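Local coordinates for protein esterase (Pelagibacterium halotolerans, PDB 5DWD) that probably hydrolyses carboxylic ester bonds as a member of the alpha/beta-hydrolase superfamily, at residues B[44-49]-B[56-61]; B[92-97]-B[138-143]; B[114-119]-B[150-155]; B[144-149]-B[182-187]; B[164-169]-B[202-207]. One frame throughout, in Å; residues are numbered along the deposited sequence.

Contact 1 (B[44-49]-B[56-61]); sequences VVLLHG and DLIALG
Leu-46 and Leu-57 carry an apolar strand-on-helix contact, in which strand 42-47 of the central alpha/beta-hydrolase sheet is packed by helix 54-65. Both belong to the beta-alpha-beta unit that runs on into strand 71-74. The short axes of 44-47 and 56-61 lie 8.1 Å apart, with N-to-C directions 147° from each other, so the helix runs back roughly antiparallel to the strand it follows. Leu-46 points at the helix and is the hub. Its CB lies 4.1 Å from Leu-57 CB, while its two methyls part: CD1 reaches the helix backbone, 3.3 Å from Leu-57 O, and CD2 goes to Leu-60, with 4.0 Å between Leu-46 CD2 and Leu-60 CD2. These two leucine side chains cross at a slant. Ile-58 starts off away from the strand, but its CG1 branch, anti to the backbone N (chi1 -158°), bends back until CD1 is 4.2 Å from Leu-46 CD1. Leu-57 CD1 lies by Leu-46 CB, whereas at the strand's end Leu-57 CD2 is 3.5 Å from His-48 CB. The His-48 imidazole leads away from the helix: its ND1 donates to Gly-49 O at 2.8 Å, the acceptor lying in the ring plane, and NE2 is hydrogen-bonded to the backbone N of Ala-78. Leu-57 thus meets the CB and backbone of the histidine, not its ring. Cohesion between strand and helix here is dispersive, resting on leucine and isoleucine methyls, while the strand's backbone bonds go to neighbouring strands and the polar atoms of His-48 bond around the turn.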
# COMPACT_ATOMS: atom_id res chain seq x y z
N VAL B 44 7.19 16.67 -1.30
CA VAL B 44 6.30 16.63 -2.42
C VAL B 44 7.12 16.96 -3.67
O VAL B 44 7.67 18.06 -3.78
CB VAL B 44 5.12 17.58 -2.19
CG1 VAL B 44 4.33 17.74 -3.48
CG2 VAL B 44 4.18 17.03 -1.10
N VAL B 45 7.12 16.00 -4.65
CA VAL B 45 7.78 16.20 -5.93
C VAL B 45 6.66 16.51 -6.93
O VAL B 45 5.71 15.72 -7.07
CB VAL B 45 8.54 14.95 -6.36
CG1 VAL B 45 9.14 15.09 -7.69
CG2 VAL B 45 9.64 14.65 -5.31
N LEU B 46 6.83 17.60 -7.64
CA LEU B 46 5.82 18.07 -8.59
C LEU B 46 6.33 17.96 -9.99
O LEU B 46 7.34 18.50 -10.30
CB LEU B 46 5.54 19.58 -8.32
CG LEU B 46 5.09 19.92 -6.92
CD1 LEU B 46 5.44 21.34 -6.53
CD2 LEU B 46 3.58 19.72 -6.80
N LEU B 47 5.56 17.29 -10.87
CA LEU B 47 6.00 16.96 -12.24
C LEU B 47 5.11 17.72 -13.23
O LEU B 47 3.88 17.44 -13.33
CB LEU B 47 5.96 15.47 -12.50
CG LEU B 47 6.70 14.55 -11.51
CD1 LEU B 47 6.55 13.10 -11.96
CD2 LEU B 47 8.18 14.96 -11.47
N HIS B 48 5.76 18.61 -13.97
CA HIS B 48 5.03 19.45 -14.99
C HIS B 48 4.59 18.69 -16.24
O HIS B 48 5.04 17.56 -16.53
CB HIS B 48 5.85 20.68 -15.35
CG HIS B 48 7.09 20.38 -16.11
ND1 HIS B 48 7.05 20.02 -17.44
CD2 HIS B 48 8.39 20.31 -15.73
CE1 HIS B 48 8.28 19.83 -17.89
NE2 HIS B 48 9.11 19.94 -16.86
N GLY B 49 3.70 19.35 -17.01
CA GLY B 49 3.21 18.80 -18.25
C GLY B 49 4.07 19.14 -19.44
O GLY B 49 5.06 19.89 -19.37
N ASP B 56 6.63 26.64 -13.27
CA ASP B 56 5.20 26.66 -13.29
C ASP B 56 4.58 25.89 -12.10
O ASP B 56 3.62 26.34 -11.50
CB ASP B 56 4.64 26.00 -14.59
CG ASP B 56 4.76 26.86 -15.83
OD1 ASP B 56 4.91 28.11 -15.77
OD2 ASP B 56 4.63 26.26 -16.94
N LEU B 57 5.09 24.71 -11.90
CA LEU B 57 4.48 23.76 -10.94
C LEU B 57 4.86 24.08 -9.54
O LEU B 57 4.17 23.60 -8.63
CB LEU B 57 4.90 22.34 -11.22
CG LEU B 57 4.00 21.48 -12.01
CD1 LEU B 57 2.90 20.92 -11.18
CD2 LEU B 57 3.54 22.20 -13.28
N ILE B 58 5.98 24.78 -9.32
CA ILE B 58 6.37 25.09 -7.94
C ILE B 58 5.32 26.05 -7.33
O ILE B 58 5.23 26.12 -6.12
CB ILE B 58 7.79 25.70 -7.84
CG1 ILE B 58 8.37 25.52 -6.42
CG2 ILE B 58 7.84 27.16 -8.26
CD1 ILE B 58 8.58 24.06 -6.04
N ALA B 59 4.53 26.73 -8.16
CA ALA B 59 3.43 27.61 -7.62
C ALA B 59 2.34 26.85 -6.81
O ALA B 59 1.71 27.40 -5.87
CB ALA B 59 2.76 28.35 -8.75
N LEU B 60 2.13 25.59 -7.17
CA LEU B 60 1.30 24.69 -6.39
C LEU B 60 1.98 24.44 -5.00
O LEU B 60 1.30 24.33 -3.96
CB LEU B 60 1.11 23.43 -7.18
CG LEU B 60 0.10 22.43 -6.85
CD1 LEU B 60 -1.30 23.04 -6.58
CD2 LEU B 60 0.09 21.39 -7.97
N GLY B 61 3.31 24.34 -5.02
CA GLY B 61 4.15 24.19 -3.86
C GLY B 61 3.99 25.38 -2.91
O GLY B 61 3.83 25.20 -1.70

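Contact 2 (B[92-97]-B[138-143]); sequences FPLDLE and FSQGAM
Gln-140 reaches Phe-92 because its CG is anti to the backbone N (chi1 -170°) and the chain stays extended beyond it, while Phe-92 holds CG between its own backbone N and carbonyl carbon (chi1 52°), turning a ring face to the glutamine. The amide nitrogen sits over that face, 3.3 Å above the ring plane and offset toward the rim; the ring and amide planes are 39° apart. Lower on the chain, Gln-140 CG makes an off-centre CH-pi contact, 4.1 Å from the centroid of the Phe-92 ring. NE2 also donates to Phe-92 O, a weak and bent bond of 3.1 Å. Gln-140 opens helix 140-149 directly after Ser-139, on what appears to be the nucleophile elbow (GxSxG) of an alpha/beta hydrolase; Ser-139 OG is hydrogen-bonded to His-222 NE2, consistent with a Ser-His-Asp triad completed by Asp-190. The other end of the amide is fixed by Trp-91, whose backbone N bonds Gln-140 OE1. Leu-94 approaches from the opposite direction, its CG 4.0 Å from Gln-140 NE2. Leu-94 and Met-143 also line the pocket occupied by a bound polyether, along with Tyr-50 and Arg-104.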
# COMPACT_ATOMS: atom_id res chain seq x y z
N PHE B 92 9.02 13.42 -22.58
CA PHE B 92 9.22 12.63 -23.79
C PHE B 92 8.51 13.31 -24.94
O PHE B 92 7.60 14.12 -24.70
CB PHE B 92 8.78 11.16 -23.65
CG PHE B 92 7.36 10.97 -23.13
CD1 PHE B 92 6.26 10.99 -24.00
CD2 PHE B 92 7.10 10.71 -21.79
CE1 PHE B 92 4.96 10.80 -23.55
CE2 PHE B 92 5.81 10.51 -21.34
CZ PHE B 92 4.76 10.51 -22.25
N PRO B 93 8.95 13.02 -26.19
CA PRO B 93 8.39 13.74 -27.35
C PRO B 93 7.04 13.22 -27.74
O PRO B 93 6.65 12.06 -27.41
CB PRO B 93 9.43 13.49 -28.48
CG PRO B 93 10.18 12.32 -28.03
CD PRO B 93 10.18 12.25 -26.54
N LEU B 94 6.28 14.14 -28.34
CA LEU B 94 4.97 13.85 -28.85
C LEU B 94 4.87 14.30 -30.29
O LEU B 94 5.46 15.33 -30.67
CB LEU B 94 3.90 14.57 -28.07
CG LEU B 94 3.67 14.08 -26.61
CD1 LEU B 94 2.65 15.01 -25.93
CD2 LEU B 94 3.29 12.62 -26.54
N ASP B 95 4.08 13.57 -31.06
CA ASP B 95 3.67 14.07 -32.41
C ASP B 95 2.21 14.45 -32.32
O ASP B 95 1.33 13.58 -32.27
CB ASP B 95 3.92 12.99 -33.45
CG ASP B 95 3.58 13.46 -34.85
OD1 ASP B 95 2.93 14.58 -35.05
OD2 ASP B 95 3.99 12.69 -35.77
N LEU B 96 1.94 15.76 -32.16
CA LEU B 96 0.62 16.20 -31.77
C LEU B 96 -0.51 15.97 -32.82
O LEU B 96 -1.71 15.95 -32.46
CB LEU B 96 0.73 17.69 -31.37
CG LEU B 96 1.02 18.01 -29.90
CD1 LEU B 96 1.36 16.88 -28.94
CD2 LEU B 96 1.89 19.26 -29.72
N GLU B 97 -0.11 15.80 -34.09
CA GLU B 97 -1.06 15.61 -35.22
C GLU B 97 -1.56 14.18 -35.32
O GLU B 97 -2.51 13.91 -36.05
CB GLU B 97 -0.34 16.02 -36.51
N PHE B 138 1.00 16.72 -13.33
CA PHE B 138 -0.05 17.22 -14.20
C PHE B 138 0.21 16.78 -15.63
O PHE B 138 1.32 16.94 -16.14
CB PHE B 138 -0.11 18.76 -14.17
CG PHE B 138 -1.12 19.35 -15.13
CD1 PHE B 138 -2.46 19.19 -14.93
CD2 PHE B 138 -0.73 20.07 -16.23
CE1 PHE B 138 -3.39 19.70 -15.82
CE2 PHE B 138 -1.66 20.62 -17.11
CZ PHE B 138 -3.00 20.40 -16.92
N SER B 139 -0.85 16.22 -16.25
CA SER B 139 -0.82 15.87 -17.69
C SER B 139 0.29 14.85 -17.97
O SER B 139 0.30 13.78 -17.36
CB SER B 139 -0.75 17.15 -18.48
OG SER B 139 -1.12 16.86 -19.86
N GLN B 140 1.25 15.20 -18.84
CA GLN B 140 2.37 14.27 -19.09
C GLN B 140 3.11 13.93 -17.77
O GLN B 140 3.54 12.83 -17.56
CB GLN B 140 3.38 14.89 -20.10
CG GLN B 140 4.39 13.83 -20.55
CD GLN B 140 5.32 14.37 -21.66
OE1 GLN B 140 6.14 15.24 -21.41
NE2 GLN B 140 5.03 14.02 -22.89
N GLY B 141 3.19 14.92 -16.84
CA GLY B 141 3.78 14.64 -15.55
C GLY B 141 3.01 13.69 -14.72
O GLY B 141 3.57 12.98 -13.89
N ALA B 142 1.66 13.73 -14.84
CA ALA B 142 0.82 12.77 -14.17
C ALA B 142 1.03 11.36 -14.71
O ALA B 142 1.04 10.37 -13.97
CB ALA B 142 -0.65 13.21 -14.27
N MET B 143 1.22 11.26 -16.01
CA MET B 143 1.46 9.98 -16.67
C MET B 143 2.77 9.42 -16.11
O MET B 143 2.83 8.22 -15.78
CB MET B 143 1.51 10.17 -18.16
CG MET B 143 0.18 10.52 -18.79
SD MET B 143 0.40 10.90 -20.55
CE MET B 143 -0.98 12.00 -20.80

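Contact 3 (B[114-119]-B[150-155]); sequences VLDAFL and LRLPEP
Asp-116 and Leu-152 run antiparallel alongside one another where helix 101-126 meets the loop that follows helix 140-149, on one flank of the alpha/beta-hydrolase sheet. The meeting is small, 98 Å² summed over both sides, and it is carried by Leu-152, which reaches two residues one helical turn apart. Asp-116 sets out across the loop rather than at it, but with CG anti to the backbone N (chi1 -161°) its carboxylate swings round to the leucine. One oxygen does the touching: Asp-116 OD1 lies 3.4 Å from Leu-152 CD2, a contact of a polar atom with a methyl and not a hydrogen bond. The nearest CA atoms of the two segments, those of Asp-116 and Leu-152, are still 7.9 Å apart, so side chains alone span the gap. Leu-119, a turn further on, points toward the loop and presents its CD1 methyl to the other methyl of Leu-152. The two branches of Leu-152 thus divide the work, CD2 serving the partly exposed carboxylate and CD1 the buried leucine. Leu-152 has CG anti to its carbonyl carbon (chi1 -70°), which carries both methyls toward the helix. The backbone of the same residue is tied elsewhere: Leu-152 O accepts a hydrogen bond from Ser-178 OG. Beyond Leu-119 the packing runs inward to Val-45 of strand 42-47, so that helix 101-126 bridges sheet and loop. The apolar end of the contact is a loose one, with 4.4 Å between Leu-119 CD1 and Leu-152 CD1.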
# COMPACT_ATOMS: atom_id res chain seq x y z
N VAL B 114 15.22 8.07 -16.07
CA VAL B 114 15.63 9.37 -15.74
C VAL B 114 14.97 9.89 -14.51
O VAL B 114 15.61 10.39 -13.60
CB VAL B 114 15.41 10.34 -16.94
CG1 VAL B 114 15.83 11.73 -16.55
CG2 VAL B 114 16.20 9.84 -18.16
N LEU B 115 13.64 9.73 -14.47
CA LEU B 115 12.87 10.14 -13.29
C LEU B 115 13.24 9.30 -12.05
O LEU B 115 13.39 9.82 -10.97
CB LEU B 115 11.32 10.07 -13.59
CG LEU B 115 10.44 10.52 -12.44
CD1 LEU B 115 10.87 11.89 -11.96
CD2 LEU B 115 9.00 10.50 -13.00
N ASP B 116 13.41 8.00 -12.24
CA ASP B 116 13.80 7.11 -11.18
C ASP B 116 15.13 7.55 -10.58
O ASP B 116 15.31 7.64 -9.35
CB ASP B 116 13.94 5.69 -11.78
CG ASP B 116 13.89 4.65 -10.74
OD1 ASP B 116 12.92 4.66 -9.95
OD2 ASP B 116 14.84 3.88 -10.68
N ALA B 117 16.08 7.90 -11.45
CA ALA B 117 17.39 8.37 -10.94
C ALA B 117 17.31 9.68 -10.20
O ALA B 117 17.95 9.86 -9.16
CB ALA B 117 18.40 8.40 -12.06
N PHE B 118 16.45 10.59 -10.68
CA PHE B 118 16.24 11.86 -10.01
C PHE B 118 15.73 11.68 -8.61
O PHE B 118 16.15 12.35 -7.65
CB PHE B 118 15.30 12.77 -10.79
CG PHE B 118 14.86 13.97 -10.01
CD1 PHE B 118 15.70 15.07 -9.83
CD2 PHE B 118 13.59 14.00 -9.38
CE1 PHE B 118 15.29 16.18 -9.13
CE2 PHE B 118 13.24 15.09 -8.62
CZ PHE B 118 14.07 16.18 -8.51
N LEU B 119 14.74 10.77 -8.47
CA LEU B 119 14.18 10.51 -7.19
C LEU B 119 15.26 9.94 -6.21
O LEU B 119 15.41 10.41 -5.07
CB LEU B 119 13.01 9.54 -7.29
CG LEU B 119 11.75 10.16 -7.97
CD1 LEU B 119 10.75 9.06 -8.17
CD2 LEU B 119 11.14 11.28 -7.16
N LEU B 150 4.63 3.70 -9.55
CA LEU B 150 4.09 2.34 -9.31
C LEU B 150 5.15 1.30 -9.58
O LEU B 150 4.94 0.17 -9.17
CB LEU B 150 2.80 2.06 -10.11
CG LEU B 150 1.67 2.97 -9.68
CD1 LEU B 150 0.45 2.70 -10.57
CD2 LEU B 150 1.28 2.83 -8.20
N ARG B 151 6.26 1.71 -10.14
CA ARG B 151 7.40 0.75 -10.39
C ARG B 151 8.49 0.88 -9.32
O ARG B 151 9.50 0.14 -9.39
CB ARG B 151 7.94 0.98 -11.77
CG ARG B 151 7.05 0.44 -12.89
CD ARG B 151 7.59 0.80 -14.31
NE ARG B 151 6.80 0.14 -15.33
CZ ARG B 151 5.58 0.47 -15.72
NH1 ARG B 151 4.91 1.51 -15.16
NH2 ARG B 151 4.98 -0.25 -16.68
N LEU B 152 8.36 1.77 -8.36
CA LEU B 152 9.31 1.88 -7.26
C LEU B 152 9.20 0.66 -6.34
O LEU B 152 8.14 0.25 -5.97
CB LEU B 152 9.03 3.12 -6.42
CG LEU B 152 9.34 4.42 -7.12
CD1 LEU B 152 8.77 5.57 -6.33
CD2 LEU B 152 10.84 4.58 -7.25
N PRO B 153 10.37 0.09 -5.92
CA PRO B 153 10.35 -1.11 -5.10
C PRO B 153 9.88 -0.85 -3.67
O PRO B 153 9.36 -1.74 -3.01
CB PRO B 153 11.84 -1.56 -5.16
CG PRO B 153 12.61 -0.28 -5.31
CD PRO B 153 11.74 0.55 -6.26
N GLU B 154 10.00 0.37 -3.16
CA GLU B 154 9.43 0.71 -1.86
C GLU B 154 8.36 1.79 -2.09
O GLU B 154 8.65 2.72 -2.86
CB GLU B 154 10.51 1.20 -0.92
CG GLU B 154 11.30 0.04 -0.34
CD GLU B 154 12.77 0.32 -0.31
OE1 GLU B 154 13.53 -0.45 -0.96
OE2 GLU B 154 13.14 1.34 0.34
N PRO B 155 7.19 1.65 -1.45
CA PRO B 155 6.08 2.52 -1.81
C PRO B 155 6.28 3.96 -1.36
O PRO B 155 6.77 4.26 -0.26
CB PRO B 155 4.88 1.91 -1.08
CG PRO B 155 5.45 1.07 -0.00
CD PRO B 155 6.73 0.56 -0.54

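Contact 4 (B[144-149]-B[182-187]); sequences MALYTG and VLLIHG
Leu-146 on helix 140-149 is the one helix residue of this contact to touch strand 182-187, and its path can be followed outward. From CA the side chain starts toward the strand, and CB has no strand atom within 4.2 Å. CG, anti to the carbonyl carbon (chi1 -68°), likewise stays clear and serves as the fork from which the methyls separate. CD2 goes to Val-182, with Leu-146 CD2 3.8 Å from Val-182 CG1; these side chains cross at a slant. CD1 goes two residues further along the strand, to Leu-184, where Leu-146 CD1 is 4.2 Å from Leu-184 CD2 and the chains meet at about a right angle. Val-182 points toward the helix, Leu-184 only brings its end near, and both also touch helix 196-207, while Leu-183 between them points away. The CA atoms of Leu-146 and Val-182 are 8.6 Å apart. Leu-146 and Leu-184 both also touch Ala-161 of strand 158-162, the strand between 133-138 and 182-187. All three touching residues are buried, and the meeting is of methyl with methyl throughout, implying that helix and strand are held here by dispersion and by exclusion of water.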
# COMPACT_ATOMS: atom_id res chain seq x y z
N MET B 144 3.77 10.28 -15.98
CA MET B 144 5.03 9.84 -15.41
C MET B 144 4.96 9.51 -13.94
O MET B 144 5.62 8.60 -13.49
CB MET B 144 6.16 10.83 -15.71
CG MET B 144 6.65 10.92 -17.15
SD MET B 144 6.96 9.37 -17.91
CE MET B 144 8.25 8.73 -16.81
N ALA B 145 4.14 10.27 -13.16
CA ALA B 145 4.00 10.01 -11.76
C ALA B 145 3.47 8.60 -11.51
O ALA B 145 3.97 7.86 -10.66
CB ALA B 145 3.16 11.05 -11.06
N LEU B 146 2.46 8.19 -12.30
CA LEU B 146 1.94 6.89 -12.23
C LEU B 146 2.93 5.82 -12.73
O LEU B 146 3.05 4.75 -12.12
CB LEU B 146 0.61 6.81 -12.99
CG LEU B 146 -0.55 7.61 -12.33
CD1 LEU B 146 -1.70 7.73 -13.33
CD2 LEU B 146 -1.05 6.94 -11.06
N TYR B 147 3.58 6.07 -13.85
CA TYR B 147 4.42 5.07 -14.54
C TYR B 147 5.64 4.74 -13.69
O TYR B 147 5.87 3.58 -13.34
CB TYR B 147 4.85 5.63 -15.88
CG TYR B 147 5.46 4.57 -16.80
CD1 TYR B 147 6.79 4.21 -16.69
CD2 TYR B 147 4.63 3.90 -17.72
CE1 TYR B 147 7.33 3.23 -17.55
CE2 TYR B 147 5.16 2.94 -18.54
CZ TYR B 147 6.49 2.61 -18.44
OH TYR B 147 6.95 1.64 -19.36
N THR B 148 6.36 5.76 -13.25
CA THR B 148 7.53 5.59 -12.36
C THR B 148 7.11 5.25 -10.95
O THR B 148 7.69 4.38 -10.33
CB THR B 148 8.44 6.80 -12.43
OG1 THR B 148 8.90 6.88 -13.79
CG2 THR B 148 9.61 6.69 -11.44
N GLY B 149 6.08 5.95 -10.41
CA GLY B 149 5.72 5.78 -9.02
C GLY B 149 5.36 4.34 -8.67
O GLY B 149 5.71 3.86 -7.63
N VAL B 182 -3.48 6.29 -4.34
CA VAL B 182 -3.44 7.09 -5.54
C VAL B 182 -4.72 7.89 -5.59
O VAL B 182 -5.82 7.37 -5.43
CB VAL B 182 -3.30 6.21 -6.83
CG1 VAL B 182 -3.50 7.04 -8.10
CG2 VAL B 182 -1.99 5.44 -6.85
N LEU B 183 -4.58 9.17 -5.85
CA LEU B 183 -5.72 10.03 -6.12
C LEU B 183 -5.64 10.56 -7.55
O LEU B 183 -4.63 11.21 -7.95
CB LEU B 183 -5.68 11.23 -5.20
CG LEU B 183 -6.66 12.38 -5.35
CD1 LEU B 183 -8.08 11.87 -5.41
CD2 LEU B 183 -6.47 13.48 -4.35
N LEU B 184 -6.67 10.29 -8.35
CA LEU B 184 -6.80 10.80 -9.70
C LEU B 184 -7.78 11.95 -9.71
O LEU B 184 -8.84 11.82 -9.08
CB LEU B 184 -7.36 9.72 -10.63
CG LEU B 184 -6.62 8.36 -10.61
CD1 LEU B 184 -7.47 7.28 -11.30
CD2 LEU B 184 -5.23 8.42 -11.21
N ILE B 185 -7.41 13.03 -10.41
CA ILE B 185 -8.25 14.21 -10.49
C ILE B 185 -8.27 14.62 -11.92
O ILE B 185 -7.20 14.77 -12.53
CB ILE B 185 -7.63 15.35 -9.65
CG1 ILE B 185 -7.68 14.93 -8.17
CG2 ILE B 185 -8.40 16.66 -9.90
CD1 ILE B 185 -7.04 15.86 -7.27
N HIS B 186 -9.48 14.87 -12.49
CA HIS B 186 -9.54 15.10 -13.93
C HIS B 186 -10.77 15.94 -14.26
O HIS B 186 -11.78 15.68 -13.70
CB HIS B 186 -9.57 13.71 -14.64
CG HIS B 186 -9.01 13.69 -16.02
ND1 HIS B 186 -8.09 12.75 -16.39
CD2 HIS B 186 -9.12 14.52 -17.10
CE1 HIS B 186 -7.72 12.93 -17.64
NE2 HIS B 186 -8.30 14.02 -18.09
N GLY B 187 -10.63 16.88 -15.18
CA GLY B 187 -11.78 17.71 -15.66
C GLY B 187 -12.59 17.04 -16.72
O GLY B 187 -12.07 16.41 -17.62

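Contact 5 (B[164-169]-B[202-207]); sequences GLIVAP and LPKLID
Ile-166 meets Leu-205 and Lys-204 where the loop following strand 158-162 passes helix 196-207, two connections of the alpha/beta-hydrolase fold that flank the sheet. The first shell is one methyl: Ile-166 CD1 lies 3.8 Å from Leu-205 CD2, and the two side chains pass side by side, heading opposite ways. The same CD1 rests on the aliphatic root of Lys-204, 4.0 Å from Lys-204 CB. It gets there because Ile-166 CG1 is anti to the carbonyl carbon (chi1 -63°) and the chain then extends (chi2 167°), putting CD1 in the angle between two successive helix residues. Lys-204 leaves the helix toward the loop, bends at chi2 (57°), and passes alongside the Pro-169 end of the segment. Its amino group is drawn further out, to a long, weak ion pair with Glu-173 of helix 169-175, which starts at Pro-169. In the next shell, Leu-205 also touches Ala-212 of strand 212-217, Leu-150 and Ile-210. At the helix end the second subunit comes in: Asp-207 O accepts a hydrogen bond from Lys-179 NZ of that subunit. Nearer the loop, Lys-204 CE comes 3.8 Å from Pro-169 O, with Lys-204 NZ slightly farther from that oxygen and not bonded to it.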
# COMPACT_ATOMS: atom_id res chain seq x y z
N GLY B 164 -4.16 12.93 -16.14
CA GLY B 164 -3.31 11.95 -16.70
C GLY B 164 -4.06 10.70 -17.09
O GLY B 164 -5.25 10.73 -17.38
N LEU B 165 -3.32 9.60 -17.19
CA LEU B 165 -3.84 8.28 -17.57
C LEU B 165 -2.70 7.29 -17.29
O LEU B 165 -1.61 7.69 -17.00
CB LEU B 165 -4.28 8.26 -19.04
CG LEU B 165 -3.32 8.81 -20.09
CD1 LEU B 165 -2.15 7.87 -20.40
CD2 LEU B 165 -4.07 9.12 -21.38
N ILE B 166 -3.01 6.00 -17.46
CA ILE B 166 -2.05 4.90 -17.34
C ILE B 166 -1.48 4.63 -18.71
O ILE B 166 -2.25 4.24 -19.62
CB ILE B 166 -2.63 3.65 -16.75
CG1 ILE B 166 -3.08 3.85 -15.35
CG2 ILE B 166 -1.56 2.57 -16.70
CD1 ILE B 166 -3.97 2.73 -14.79
N VAL B 167 -0.18 4.88 -18.89
CA VAL B 167 0.51 4.51 -20.12
C VAL B 167 0.87 3.00 -19.95
O VAL B 167 1.48 2.60 -18.97
CB VAL B 167 1.82 5.32 -20.34
CG1 VAL B 167 2.65 4.79 -21.53
CG2 VAL B 167 1.47 6.78 -20.57
N ALA B 168 0.49 2.20 -20.93
CA ALA B 168 0.86 0.76 -20.96
C ALA B 168 0.26 -0.07 -19.79
O ALA B 168 0.97 -0.66 -19.02
CB ALA B 168 2.40 0.64 -21.00
N PRO B 169 -1.04 -0.07 -19.67
CA PRO B 169 -1.74 -0.78 -18.59
C PRO B 169 -1.46 -2.30 -18.57
O PRO B 169 -1.29 -2.87 -17.51
CB PRO B 169 -3.20 -0.42 -18.82
CG PRO B 169 -3.25 -0.09 -20.24
CD PRO B 169 -1.99 0.57 -20.61
N LEU B 202 -9.03 4.16 -12.88
CA LEU B 202 -9.49 3.91 -11.53
C LEU B 202 -9.73 2.40 -11.32
O LEU B 202 -9.14 1.75 -10.44
CB LEU B 202 -10.74 4.73 -11.21
CG LEU B 202 -11.44 4.36 -9.91
CD1 LEU B 202 -10.55 4.78 -8.75
CD2 LEU B 202 -12.80 4.98 -9.80
N PRO B 203 -10.58 1.78 -12.13
CA PRO B 203 -10.74 0.33 -11.89
C PRO B 203 -9.50 -0.57 -12.14
O PRO B 203 -9.39 -1.59 -11.46
CB PRO B 203 -11.93 -0.06 -12.79
CG PRO B 203 -11.89 1.01 -13.84
CD PRO B 203 -11.53 2.28 -13.14
N LYS B 204 -8.63 -0.24 -13.06
CA LYS B 204 -7.41 -0.92 -13.28
C LYS B 204 -6.57 -0.89 -12.04
O LYS B 204 -6.03 -1.92 -11.60
CB LYS B 204 -6.64 -0.29 -14.41
CG LYS B 204 -5.43 -1.08 -14.85
CD LYS B 204 -5.71 -2.51 -15.27
CE LYS B 204 -4.42 -3.32 -15.33
NZ LYS B 204 -4.65 -4.54 -16.15
N LEU B 205 -6.43 0.32 -11.47
CA LEU B 205 -5.62 0.46 -10.23
C LEU B 205 -6.23 -0.31 -9.07
O LEU B 205 -5.51 -0.99 -8.32
CB LEU B 205 -5.47 1.92 -9.85
CG LEU B 205 -4.68 2.73 -10.90
CD1 LEU B 205 -4.68 4.16 -10.41
CD2 LEU B 205 -3.22 2.27 -11.08
N ILE B 206 -7.57 -0.29 -8.96
CA ILE B 206 -8.20 -1.04 -7.90
C ILE B 206 -7.95 -2.55 -8.08
O ILE B 206 -7.71 -3.30 -7.07
CB ILE B 206 -9.69 -0.67 -7.79
CG1 ILE B 206 -9.87 0.72 -7.22
CG2 ILE B 206 -10.45 -1.69 -6.92
CD1 ILE B 206 -11.27 1.28 -7.40
N ASP B 207 -8.01 -3.01 -9.32
CA ASP B 207 -7.78 -4.42 -9.64
C ASP B 207 -6.37 -4.88 -9.31
O ASP B 207 -6.15 -6.05 -8.96
CB ASP B 207 -8.10 -4.75 -11.07
CG ASP B 207 -9.61 -4.98 -11.30
OD1 ASP B 207 -10.38 -5.13 -10.31
OD2 ASP B 207 -10.05 -5.02 -12.47

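From the N terminus, contact 1 closes first, a short loop within one beta-alpha-beta unit. Contact 2 opens at 92-97 and closes at 138-143, bringing the loop before helix 101-126 onto the start of helix 140-149. Contact 3 opens inside that span and closes after it, so the two cross; it ties helix 101-126 to the 150-155 loop. Contact 4, joining helix 140-149 to strand 182-187, crosses contact 3, and contact 5, joining the 164-169 loop to helix 196-207, crosses contact 4, their centres about 9 Å apart. Leu-47 of contact 1 touches contacts 2, 3 and 4, whereas contact 5 lies on the far side of the chain's centre.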